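Local atomic coordinates of chemotaxis protein CheX (Vibrio vulnificus, PDB entry 6VPW), a protein that probably removes the phosphoryl group from the chemotaxis response regulator CheY, as related phosphatases of the CheX family do. Residues M59-D64 with A148-C153; L12-N17 with N96-G101; D43-I48 with K124-R129. One frame throughout, in Å; residues are numbered along the deposited sequence. Where two conformers were deposited one is given.

The three contacts share one alpha/beta fold, a six-stranded antiparallel sheet with helices packed on one side. Contact 1 pairs the two middle strands. Contact 2, whose centre lies about 11 Å from that of contact 1, joins two helices on the sheet face where Met59 and Ile61 meet Val98. Contacts 1 and 3 have centres about 7 Å apart; strand 44-51 neighbours 56-63 in the sheet, and strand 126-130 packs on the face away from the helices. Contacts 2 and 3, their centres some 17 Å apart, flank the chain's centre. Along the sequence the first segments come in the order 12-17, 43-48, 59-64, and their partners follow in that same order, so the fold's layers are tied together by distant parts of the chain.

Contact 1 (M59-D64 with A148-C153); sequences MSITFD and AFIEIC
Met59 to Phe63 and Ala148 to Cys153 belong to the two central strands, 56-63 and 148-154, of the six-stranded antiparallel sheet of the CheX fold, running at 168° to one another. Four backbone hydrogen bonds join them, two at the pair Ser60-Glu151 and two at Thr62-Phe149; Ser60 N to Glu151 O measures 2.8 Å. The side chains alternate between the two faces of the sheet. Met59, Ile61, Ile150 and Ile152 point to the helix side, where Met59 and Ile61 meet Val98 of helix 85-107. Here Met59 CG, anti to its backbone N (chi1 -175°), touches both Ile150 CG2 (3.9 Å) and Ile152 CD1 (4.0 Å), while Ile61 and Ile150 lie alongside each other.

On the other face, Phe149 CG stands between its own backbone N and carbonyl carbon (chi1 52°), which brings the ring across to the neighbouring strand. Thr62 CB sits over that ring in a CH-pi contact, 3.8 Å from the centroid, and Thr62 CG2 comes to 3.6 Å from Phe149 CZ at the rim. Glu151 leads away to a salt bridge with Lys35, while the hydroxyls of Ser60 and Thr62 also hydrogen-bond to His130 and Ser45. One water joins the strands, lying 2.8 Å from both Ser60 OG and Thr62 OG1 and donating to Phe149 O at 3.1 Å.

Contact 2 (L12-N17 with N96-G101); sequences LASLMN and NMVTGG
Val98 of helix 85-107 meets Ser14 and Leu15 of helix 8-23 and carries the interface. Its two methyls lie side by side against the backbone of Leu15. CG1, anti to the backbone N (chi1 169°), comes to 3.8 Å from Leu15 N, while CG2 rests on Leu15 CA at 3.6 Å and meets Leu15 CD1 at 3.9 Å. The Val98 carbonyl O accepts a hydrogen bond of 2.8 Å from Ser14 OG, taken on a lone pair in the carbonyl plane at a C=O...donor angle of 110°. Ser14 was modelled in two conformations; the bond is made in the one described here, so it may not be permanently formed. The next residue, Thr99, turns from helix 8-23 towards Ile48 and Met50 of strand 44-51. Further on, Gly101 has no side chain, and its CA lies 3.9 Å from Ser14 OG in that conformer. Ser14 and Gly101, with little side chain between them, are consistent with the axes of the short segments approaching to 8.4 Å, crossing at 135°. Both helices lie against the same side of the sheet: Leu15 leans on Phe141 of strand 137-142, and Val98 on Met59 and Ile61 of strand 56-63.

Contact 3 (D43-I48 with K124-R129); sequences DVSGLI and KGHTIR
Ser45 and His126 meet hydroxyl to ring edge: Ser45 OG lies in the plane of the imidazole, 2.7 Å from NE2, in a hydrogen bond that either atom could donate. His126 reaches across because its CG stands between the backbone N and the carbonyl carbon (chi1 70°), swinging the ring towards strand 44-51. The same edge runs along the backbone, with CE1 3.5 Å from Asp43 C, where Asp43 and Val44 form a classic beta bulge opposite Phe63. Beside the ring, Ile128 CD1 presses on Ser45, only 3.4 Å from its CB, and Leu47 and Ile128 overlap head to tail, their CD1 atoms 4.2 Å apart.

At the other end, Gly125 N approaches Asp43 OD1 almost in line with the carboxylate C-O bond, at 2.9 Å, while the aliphatic part of Lys124 lies alongside, CD 3.5 Å from OD1. Thr127 to Arg129 pair antiparallel with a strand of the second subunit, so this layer extends into the dimer.

ND1 bonds to Gly123 O, which can only accept, so ND1 carries a proton; with both nitrogens engaged, the rotation of the buried imidazole is fixed. Asp43 OD2 takes the amide of Glu65 at the start of helix 65-76. That helix end would favour a charged carboxylate, as would the Lys124 ammonium, which is too far for a salt bridge (NZ to OD2 4.5 Å) and can act only through its field.

Contact 1 (M59-D64 with A148-C153)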
# COMPACT_ATOMS: atom_id res chain seq x y z
N MET A 59 5.19 5.54 1.46
CA MET A 59 6.24 4.87 2.25
C MET A 59 5.76 3.44 2.57
O MET A 59 4.53 3.25 2.78
CB MET A 59 6.52 5.67 3.53
CG MET A 59 7.66 5.12 4.35
SD MET A 59 7.07 3.97 5.60
CE MET A 59 6.63 5.11 6.91
N SER A 60 6.68 2.48 2.54
CA SER A 60 6.37 1.10 2.97
C SER A 60 7.46 0.64 3.93
O SER A 60 8.62 1.09 3.80
CB SER A 60 6.22 0.15 1.80
OG SER A 60 7.39 0.14 0.99
N ILE A 61 7.05 -0.12 4.94
CA ILE A 61 7.98 -0.80 5.88
C ILE A 61 7.70 -2.28 5.72
O ILE A 61 6.54 -2.68 5.94
CB ILE A 61 7.79 -0.39 7.35
CG1 ILE A 61 7.78 1.13 7.54
CG2 ILE A 61 8.86 -1.06 8.19
CD1 ILE A 61 7.42 1.55 8.94
N THR A 62 8.73 -3.04 5.36
CA THR A 62 8.55 -4.49 5.15
C THR A 62 9.39 -5.23 6.18
O THR A 62 10.57 -4.83 6.36
CB THR A 62 8.95 -4.86 3.72
OG1 THR A 62 8.07 -4.16 2.83
CG2 THR A 62 8.89 -6.36 3.49
N PHE A 63 8.81 -6.26 6.80
CA PHE A 63 9.50 -7.06 7.83
C PHE A 63 9.52 -8.54 7.48
O PHE A 63 8.51 -9.08 6.97
CB PHE A 63 8.75 -6.98 9.17
CG PHE A 63 8.65 -5.60 9.76
CD1 PHE A 63 9.64 -5.11 10.59
CD2 PHE A 63 7.57 -4.79 9.47
CE1 PHE A 63 9.53 -3.84 11.14
CE2 PHE A 63 7.46 -3.52 10.02
CZ PHE A 63 8.43 -3.06 10.87
N ASP A 64 10.64 -9.19 7.82
CA ASP A 64 10.69 -10.68 7.83
C ASP A 64 9.78 -11.13 8.97
O ASP A 64 9.69 -10.39 9.98
CB ASP A 64 12.11 -11.21 8.03
CG ASP A 64 13.01 -11.03 6.82
OD1 ASP A 64 12.48 -10.70 5.76
OD2 ASP A 64 14.24 -11.22 6.96
N ALA A 148 14.52 -6.11 7.46
CA ALA A 148 13.38 -5.24 7.15
C ALA A 148 13.86 -4.21 6.14
O ALA A 148 15.08 -4.12 5.89
CB ALA A 148 12.88 -4.57 8.41
N PHE A 149 12.94 -3.47 5.55
CA PHE A 149 13.40 -2.35 4.71
C PHE A 149 12.27 -1.35 4.56
O PHE A 149 11.07 -1.71 4.61
CB PHE A 149 13.99 -2.82 3.38
CG PHE A 149 13.10 -3.74 2.59
CD1 PHE A 149 12.13 -3.22 1.74
CD2 PHE A 149 13.23 -5.11 2.70
CE1 PHE A 149 11.30 -4.07 1.02
CE2 PHE A 149 12.40 -5.95 1.98
CZ PHE A 149 11.44 -5.43 1.14
N ILE A 150 12.68 -0.10 4.49
CA ILE A 150 11.76 1.03 4.20
C ILE A 150 11.95 1.37 2.73
O ILE A 150 13.12 1.38 2.26
CB ILE A 150 12.04 2.27 5.07
CG1 ILE A 150 11.76 2.00 6.54
CG2 ILE A 150 11.23 3.47 4.56
CD1 ILE A 150 12.24 3.10 7.44
N GLU A 151 10.85 1.60 2.03
CA GLU A 151 10.96 2.13 0.66
C GLU A 151 10.15 3.42 0.66
O GLU A 151 9.05 3.46 1.30
CB GLU A 151 10.51 1.16 -0.43
CG GLU A 151 11.42 -0.03 -0.61
CD GLU A 151 11.09 -0.84 -1.85
OE1 GLU A 151 11.57 -1.99 -1.96
OE2 GLU A 151 10.38 -0.32 -2.71
N ILE A 152 10.68 4.43 -0.01
CA ILE A 152 9.96 5.73 0.00
C ILE A 152 10.11 6.38 -1.37
O ILE A 152 11.15 6.14 -2.03
CB ILE A 152 10.48 6.59 1.17
CG1 ILE A 152 9.51 7.70 1.55
CG2 ILE A 152 11.88 7.11 0.89
CD1 ILE A 152 9.74 8.20 2.95
N CYS A 153 9.06 7.06 -1.79
CA CYS A 153 9.04 7.77 -3.10
C CYS A 153 8.23 9.04 -2.89
O CYS A 153 7.08 8.93 -2.40
CB CYS A 153 8.42 6.90 -4.20
SG CYS A 153 8.70 7.49 -5.91
O HOH W 1 9.13 -1.66 2.21

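Contact 2 (L12-N17 with N96-G101)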
# COMPACT_ATOMS: atom_id res chain seq x y z
N LEU A 12 14.27 7.06 8.29
CA LEU A 12 15.22 6.02 8.76
C LEU A 12 15.34 6.11 10.29
O LEU A 12 15.15 5.09 10.96
CB LEU A 12 16.57 6.24 8.06
CG LEU A 12 17.64 5.16 8.24
CD1 LEU A 12 18.67 5.26 7.13
CD2 LEU A 12 18.34 5.27 9.59
N ALA A 13 15.58 7.32 10.80
CA ALA A 13 15.72 7.57 12.25
C ALA A 13 14.41 7.21 12.98
O ALA A 13 14.46 6.61 14.08
CB ALA A 13 16.11 9.01 12.47
N SER A 14 13.28 7.52 12.35
CA SER A 14 11.96 7.27 12.98
C SER A 14 11.72 5.76 13.19
O SER A 14 11.24 5.40 14.28
CB SER A 14 10.85 7.90 12.19
OG SER A 14 9.63 7.83 12.91
N LEU A 15 12.01 4.92 12.19
CA LEU A 15 11.79 3.46 12.38
C LEU A 15 12.73 2.96 13.48
O LEU A 15 12.28 2.18 14.32
CB LEU A 15 12.04 2.67 11.09
CG LEU A 15 11.97 1.15 11.24
CD1 LEU A 15 10.59 0.70 11.70
CD2 LEU A 15 12.34 0.44 9.95
N MET A 16 13.98 3.39 13.47
CA MET A 16 14.93 2.89 14.50
C MET A 16 14.48 3.36 15.88
O MET A 16 14.52 2.53 16.82
CB MET A 16 16.35 3.38 14.21
CG MET A 16 16.93 2.77 12.96
SD MET A 16 18.57 3.38 12.59
CE MET A 16 19.43 2.90 14.09
N ASN A 17 14.04 4.61 16.01
CA ASN A 17 13.63 5.14 17.34
C ASN A 17 12.33 4.50 17.82
O ASN A 17 12.21 4.28 19.04
CB ASN A 17 13.55 6.67 17.32
CG ASN A 17 14.91 7.27 17.11
OD1 ASN A 17 15.91 6.62 17.37
ND2 ASN A 17 14.96 8.50 16.62
N ASN A 96 2.09 3.97 11.22
CA ASN A 96 1.55 5.29 11.64
C ASN A 96 2.54 6.04 12.53
O ASN A 96 2.75 7.26 12.31
CB ASN A 96 0.23 5.16 12.41
CG ASN A 96 -1.00 5.27 11.53
OD1 ASN A 96 -0.94 5.86 10.45
ND2 ASN A 96 -2.13 4.77 12.02
N MET A 97 3.16 5.35 13.49
CA MET A 97 4.10 6.04 14.42
C MET A 97 5.34 6.50 13.66
O MET A 97 5.81 7.63 13.92
CB MET A 97 4.52 5.12 15.57
CG MET A 97 3.47 4.96 16.65
SD MET A 97 4.10 3.95 18.04
CE MET A 97 4.22 2.35 17.26
N VAL A 98 5.86 5.67 12.75
CA VAL A 98 7.09 6.06 12.01
C VAL A 98 6.77 7.26 11.12
O VAL A 98 7.56 8.23 11.10
CB VAL A 98 7.65 4.88 11.20
CG1 VAL A 98 8.74 5.33 10.23
CG2 VAL A 98 8.17 3.78 12.12
N THR A 99 5.64 7.20 10.40
CA THR A 99 5.24 8.31 9.50
C THR A 99 4.97 9.58 10.30
O THR A 99 5.40 10.67 9.84
CB THR A 99 4.03 7.91 8.65
OG1 THR A 99 4.39 6.67 8.04
CG2 THR A 99 3.68 8.94 7.61
N GLY A 100 4.28 9.45 11.44
CA GLY A 100 3.96 10.58 12.34
C GLY A 100 5.22 11.27 12.83
O GLY A 100 5.24 12.51 12.83
N GLY A 101 6.22 10.50 13.25
CA GLY A 101 7.51 11.06 13.68
C GLY A 101 8.24 11.77 12.53
O GLY A 101 8.76 12.87 12.76

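Contact 3 (D43-I48 with K124-R129)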
# COMPACT_ATOMS: atom_id res chain seq x y z
N ASP A 43 7.60 -10.45 4.64
CA ASP A 43 6.45 -11.32 4.97
C ASP A 43 5.25 -10.48 5.41
O ASP A 43 4.10 -10.94 5.26
CB ASP A 43 6.88 -12.36 6.01
CG ASP A 43 8.08 -13.18 5.54
OD1 ASP A 43 8.07 -13.63 4.36
OD2 ASP A 43 9.02 -13.31 6.33
N VAL A 44 5.51 -9.29 5.94
CA VAL A 44 4.40 -8.40 6.37
C VAL A 44 4.87 -6.96 6.14
O VAL A 44 6.00 -6.63 6.52
CB VAL A 44 3.92 -8.70 7.80
CG1 VAL A 44 5.00 -8.49 8.86
CG2 VAL A 44 2.67 -7.90 8.15
N SER A 45 4.04 -6.17 5.46
CA SER A 45 4.40 -4.77 5.15
C SER A 45 3.29 -3.81 5.55
O SER A 45 2.09 -4.19 5.42
CB SER A 45 4.68 -4.59 3.68
OG SER A 45 5.71 -5.44 3.23
N GLY A 46 3.69 -2.64 6.03
CA GLY A 46 2.80 -1.48 6.26
C GLY A 46 3.02 -0.49 5.13
O GLY A 46 4.20 -0.26 4.76
N LEU A 47 1.94 0.02 4.53
CA LEU A 47 2.01 0.94 3.36
C LEU A 47 1.16 2.16 3.67
O LEU A 47 0.01 1.96 4.18
CB LEU A 47 1.44 0.25 2.11
CG LEU A 47 2.24 -0.89 1.49
CD1 LEU A 47 2.33 -2.09 2.42
CD2 LEU A 47 1.60 -1.31 0.17
N ILE A 48 1.66 3.36 3.38
CA ILE A 48 0.85 4.57 3.68
C ILE A 48 1.14 5.65 2.64
O ILE A 48 2.30 5.84 2.26
CB ILE A 48 1.09 5.04 5.12
CG1 ILE A 48 0.05 6.08 5.55
CG2 ILE A 48 2.51 5.54 5.31
CD1 ILE A 48 0.02 6.35 7.05
N LYS A 124 4.05 -14.63 2.50
CA LYS A 124 5.46 -15.07 2.62
C LYS A 124 6.22 -14.63 1.37
O LYS A 124 5.78 -14.95 0.28
CB LYS A 124 5.51 -16.59 2.80
CG LYS A 124 6.85 -17.16 3.24
CD LYS A 124 7.14 -16.97 4.71
CE LYS A 124 8.28 -17.83 5.20
NZ LYS A 124 8.46 -17.73 6.67
N GLY A 125 7.28 -13.85 1.55
CA GLY A 125 8.15 -13.46 0.43
C GLY A 125 7.50 -12.56 -0.61
O GLY A 125 7.97 -12.60 -1.75
N HIS A 126 6.50 -11.74 -0.24
CA HIS A 126 5.90 -10.81 -1.24
C HIS A 126 6.88 -9.67 -1.55
O HIS A 126 7.81 -9.41 -0.72
CB HIS A 126 4.57 -10.25 -0.74
CG HIS A 126 4.69 -9.28 0.39
ND1 HIS A 126 4.48 -9.65 1.70
CD2 HIS A 126 4.99 -7.96 0.42
CE1 HIS A 126 4.65 -8.60 2.49
NE2 HIS A 126 4.97 -7.56 1.73
N THR A 127 6.70 -9.00 -2.70
CA THR A 127 7.58 -7.86 -3.08
C THR A 127 6.75 -6.58 -3.19
O THR A 127 5.54 -6.67 -3.49
CB THR A 127 8.32 -8.12 -4.40
OG1 THR A 127 7.34 -8.32 -5.41
CG2 THR A 127 9.21 -9.33 -4.36
N ILE A 128 7.40 -5.43 -3.03
CA ILE A 128 6.74 -4.10 -3.09
C ILE A 128 7.41 -3.26 -4.17
O ILE A 128 8.65 -3.32 -4.30
CB ILE A 128 6.79 -3.42 -1.71
CG1 ILE A 128 5.98 -4.24 -0.69
CG2 ILE A 128 6.32 -1.97 -1.78
CD1 ILE A 128 5.78 -3.55 0.63
N ARG A 129 6.61 -2.53 -4.94
CA ARG A 129 7.16 -1.64 -5.99
C ARG A 129 6.39 -0.33 -5.95
O ARG A 129 5.18 -0.34 -6.28
CB ARG A 129 7.11 -2.30 -7.37
CG ARG A 129 7.91 -3.59 -7.45
CD ARG A 129 8.18 -4.04 -8.87
NE ARG A 129 8.74 -5.39 -8.90
CZ ARG A 129 9.39 -5.92 -9.94
NH1 ARG A 129 9.60 -5.21 -11.03
NH2 ARG A 129 9.84 -7.16 -9.87